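Local coordinates for protein upstream of N-ras, isoform A (Drosophila melanogaster, PDB 4QQB) that binds RNA, including the 3'-UTR of msl-2 transcripts through the cold-shock domain described here, and regulates dosage compensation in both sexes, at residues E[47-55]-E[64-72]. Numbering follows the deposited sequence.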
loop_
_atom_site.group_PDB
_atom_site.type_symbol
_atom_site.label_atom_id
_atom_site.label_comp_id
_atom_site.label_asym_id
_atom_site.label_seq_id
_atom_site.Cartn_x
_atom_site.Cartn_y
_atom_site.Cartn_z
ATOM N N GLY E 47 -19.723 -0.589 25.714
ATOM C CA GLY E 47 -20.064 -0.410 27.123
ATOM C C GLY E 47 -18.880 -0.479 28.071
ATOM O O GLY E 47 -18.959 0.037 29.184
ATOM N N ASP E 48 -17.787 -1.116 27.651
ATOM C CA ASP E 48 -16.573 -1.149 28.469
ATOM C C ASP E 48 -16.088 0.274 28.775
ATOM O O ASP E 48 -16.117 1.144 27.905
ATOM C CB ASP E 48 -15.459 -1.939 27.779
ATOM C CG ASP E 48 -15.683 -3.441 27.834
ATOM O OD1 ASP E 48 -16.087 -3.956 28.898
ATOM O OD2 ASP E 48 -15.437 -4.118 26.815
ATOM N N PRO E 49 -15.667 0.523 30.026
ATOM C CA PRO E 49 -15.173 1.848 30.389
ATOM C C PRO E 49 -13.675 1.968 30.136
ATOM O O PRO E 49 -12.935 1.002 30.360
ATOM C CB PRO E 49 -15.481 1.924 31.884
ATOM C CG PRO E 49 -15.380 0.511 32.357
ATOM C CD PRO E 49 -15.676 -0.390 31.186
ATOM N N VAL E 50 -13.236 3.142 29.679
ATOM C CA VAL E 50 -11.836 3.354 29.290
ATOM C C VAL E 50 -11.261 4.706 29.717
ATOM O O VAL E 50 -11.990 5.699 29.869
ATOM C CB VAL E 50 -11.651 3.220 27.766
ATOM C CG1 VAL E 50 -11.750 1.764 27.344
ATOM C CG2 VAL E 50 -12.671 4.067 27.016
ATOM N N GLU E 51 -9.937 4.712 29.895
ATOM C CA GLU E 51 -9.160 5.908 30.220
ATOM C C GLU E 51 -8.182 6.196 29.086
ATOM O O GLU E 51 -7.560 5.283 28.535
ATOM C CB GLU E 51 -8.389 5.710 31.527
ATOM C CG GLU E 51 -7.772 6.987 32.084
ATOM C CD GLU E 51 -7.182 6.802 33.470
ATOM O OE1 GLU E 51 -7.256 7.757 34.280
ATOM O OE2 GLU E 51 -6.653 5.702 33.752
ATOM N N PHE E 52 -8.033 7.475 28.758
ATOM C CA PHE E 52 -7.314 7.884 27.557
ATOM C C PHE E 52 -6.963 9.363 27.621
ATOM O O PHE E 52 -7.522 10.109 28.424
ATOM C CB PHE E 52 -8.210 7.666 26.338
ATOM C CG PHE E 52 -9.479 8.468 26.389
ATOM C CD1 PHE E 52 -9.518 9.771 25.915
ATOM C CD2 PHE E 52 -10.624 7.936 26.953
ATOM C CE1 PHE E 52 -10.682 10.518 25.983
ATOM C CE2 PHE E 52 -11.788 8.679 27.027
ATOM C CZ PHE E 52 -11.819 9.971 26.539
ATOM N N GLU E 53 -6.064 9.784 26.741
ATOM C CA GLU E 53 -5.754 11.197 26.573
ATOM C C GLU E 53 -6.355 11.670 25.256
ATOM O O GLU E 53 -6.138 11.043 24.219
ATOM C CB GLU E 53 -4.238 11.411 26.565
ATOM C CG GLU E 53 -3.818 12.874 26.476
ATOM C CD GLU E 53 -2.311 13.067 26.413
ATOM O OE1 GLU E 53 -1.610 12.228 25.800
ATOM O OE2 GLU E 53 -1.831 14.074 26.972
ATOM N N MET E 54 -7.123 12.759 25.294
ATOM C CA MET E 54 -7.543 13.402 24.059
ATOM C C MET E 54 -6.340 14.110 23.491
ATOM O O MET E 54 -5.777 14.992 24.125
ATOM C CB MET E 54 -8.655 14.430 24.255
ATOM C CG MET E 54 -8.711 15.462 23.125
ATOM S SD MET E 54 -10.220 16.449 23.101
ATOM C CE MET E 54 -9.581 18.065 22.643
ATOM N N THR E 55 -5.945 13.699 22.300
ATOM C CA THR E 55 -5.010 14.453 21.505
ATOM C C THR E 55 -5.715 14.743 20.202
ATOM O O THR E 55 -6.897 14.419 20.025
ATOM C CB THR E 55 -3.713 13.665 21.225
ATOM O OG1 THR E 55 -3.936 12.691 20.197
ATOM C CG2 THR E 55 -3.222 12.973 22.481
ATOM N N ILE E 64 -8.903 13.086 18.291
ATOM C CA ILE E 64 -8.846 11.642 18.566
ATOM C C ILE E 64 -8.592 11.340 20.040
ATOM O O ILE E 64 -8.466 12.249 20.853
ATOM C CB ILE E 64 -7.743 10.938 17.751
ATOM C CG1 ILE E 64 -6.362 11.509 18.093
ATOM C CG2 ILE E 64 -8.044 11.042 16.265
ATOM C CD1 ILE E 64 -5.237 10.504 17.946
ATOM N N ALA E 65 -8.534 10.053 20.366
ATOM C CA ALA E 65 -8.223 9.590 21.704
ATOM C C ALA E 65 -7.012 8.683 21.619
ATOM O O ALA E 65 -7.008 7.713 20.859
ATOM C CB ALA E 65 -9.401 8.836 22.283
ATOM N N SER E 66 -5.994 8.998 22.414
ATOM C CA SER E 66 -4.705 8.328 22.338
ATOM C C SER E 66 -4.387 7.614 23.641
ATOM O O SER E 66 -4.860 8.006 24.712
ATOM C CB SER E 66 -3.613 9.357 22.045
ATOM O OG SER E 66 -3.996 10.219 20.983
ATOM N N GLN E 67 -3.573 6.569 23.538
ATOM C CA GLN E 67 -3.130 5.822 24.706
ATOM C C GLN E 67 -4.352 5.376 25.498
ATOM O O GLN E 67 -4.581 5.812 26.626
ATOM C CB GLN E 67 -2.202 6.695 25.558
ATOM C CG GLN E 67 -1.136 5.925 26.319
ATOM C CD GLN E 67 0.124 5.720 25.502
ATOM O OE1 GLN E 67 1.129 6.398 25.715
ATOM N NE2 GLN E 67 0.071 4.796 24.550
ATOM N N VAL E 68 -5.152 4.524 24.872
ATOM C CA VAL E 68 -6.405 4.058 25.458
ATOM C C VAL E 68 -6.181 2.742 26.197
ATOM O O VAL E 68 -5.544 1.828 25.669
ATOM C CB VAL E 68 -7.487 3.858 24.375
ATOM C CG1 VAL E 68 -8.786 3.364 24.991
ATOM C CG2 VAL E 68 -7.729 5.155 23.619
ATOM N N SER E 69 -6.701 2.662 27.421
ATOM C CA SER E 69 -6.718 1.417 28.194
ATOM C C SER E 69 -8.054 1.291 28.908
ATOM O O SER E 69 -8.760 2.287 29.086
ATOM C CB SER E 69 -5.578 1.391 29.216
ATOM O OG SER E 69 -5.713 2.438 30.164
ATOM N N LYS E 70 -8.397 0.067 29.310
ATOM C CA LYS E 70 -9.629 -0.188 30.064
ATOM C C LYS E 70 -9.331 -0.233 31.563
ATOM O O LYS E 70 -8.174 -0.359 31.967
ATOM C CB LYS E 70 -10.316 -1.490 29.604
ATOM C CG LYS E 70 -9.624 -2.794 30.005
ATOM C CD LYS E 70 -8.836 -3.426 28.863
ATOM C CE LYS E 70 -7.832 -4.466 29.355
ATOM N NZ LYS E 70 -8.463 -5.750 29.781
ATOM N N ILE E 71 -10.379 -0.108 32.376
ATOM C CA ILE E 71 -10.289 -0.345 33.826
ATOM C C ILE E 71 -11.522 -1.136 34.272
ATOM O O ILE E 71 -12.425 -0.607 34.921
ATOM C CB ILE E 71 -10.083 0.956 34.661
ATOM C CG1 ILE E 71 -10.448 2.226 33.867
ATOM C CG2 ILE E 71 -8.636 1.054 35.138
ATOM C CD1 ILE E 71 -11.931 2.451 33.678
ATOM N N ALA E 72 -11.536 -2.414 33.892
ATOM C CA ALA E 72 -12.657 -3.324 34.154
ATOM C C ALA E 72 -12.167 -4.771 34.145
ATOM O O ALA E 72 -12.703 -5.626 34.851
ATOM C CB ALA E 72 -13.750 -3.134 33.109
#
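Glu51, Glu53 and Thr55 form antiparallel hydrogen-bonded pairs with Ser69, Ser66 and Ile64, and the register slips by one residue at Gln67, a beta bulge. The bonds on both sides of the bulge are sound: Glu51 N to Ser69 O is 2.8 Å and Ser66 N to Glu53 O is 2.7 Å. Beyond Glu51, Ile71 N gives only a weak bond to Pro49 O.

Val68 follows the bulge and splits its two methyls between neighbours. Val68 CG1 lies 4.0 Å from Val50 CB, and Val68 CG2 lies 3.7 Å from Phe52 CB. Phe52 lies opposite the bulge and touches both flanks. With Phe52 CG placed between its backbone N and carbonyl carbon (chi1 61°), the ring leans on Ala65 while CB stays on Val68. Phe52 CD1 meets Ala65 CB at 3.8 Å.

Thr55, Ile64 and Ser66 share the other face. Thr55 OG1 and Ser66 OG are hydrogen-bonded at 2.6 Å, and either may be the donor. Ile64 CD1 packs against the same Thr55 OG1 at 3.4 Å. A valine in place of this threonine would probably leave the Ser66 hydroxyl without this mate.

This hairpin belongs to the five-stranded OB-type barrel of the first cold-shock domain. Lys70 NZ is hydrogen-bonded to Asn40 OD1. Ile64 packs on an adenine base of the bound RNA, so this end of the hairpin adjoins the RNA site. Val50 and Phe52 face inward onto Ile21 of strand 18-23. Strand 49-56 pairs with strand 7-14 on its other side, while the backbone bond of Ala65 with Phe31 joins strand 63-70 to strand 29-33 and closes the barrel.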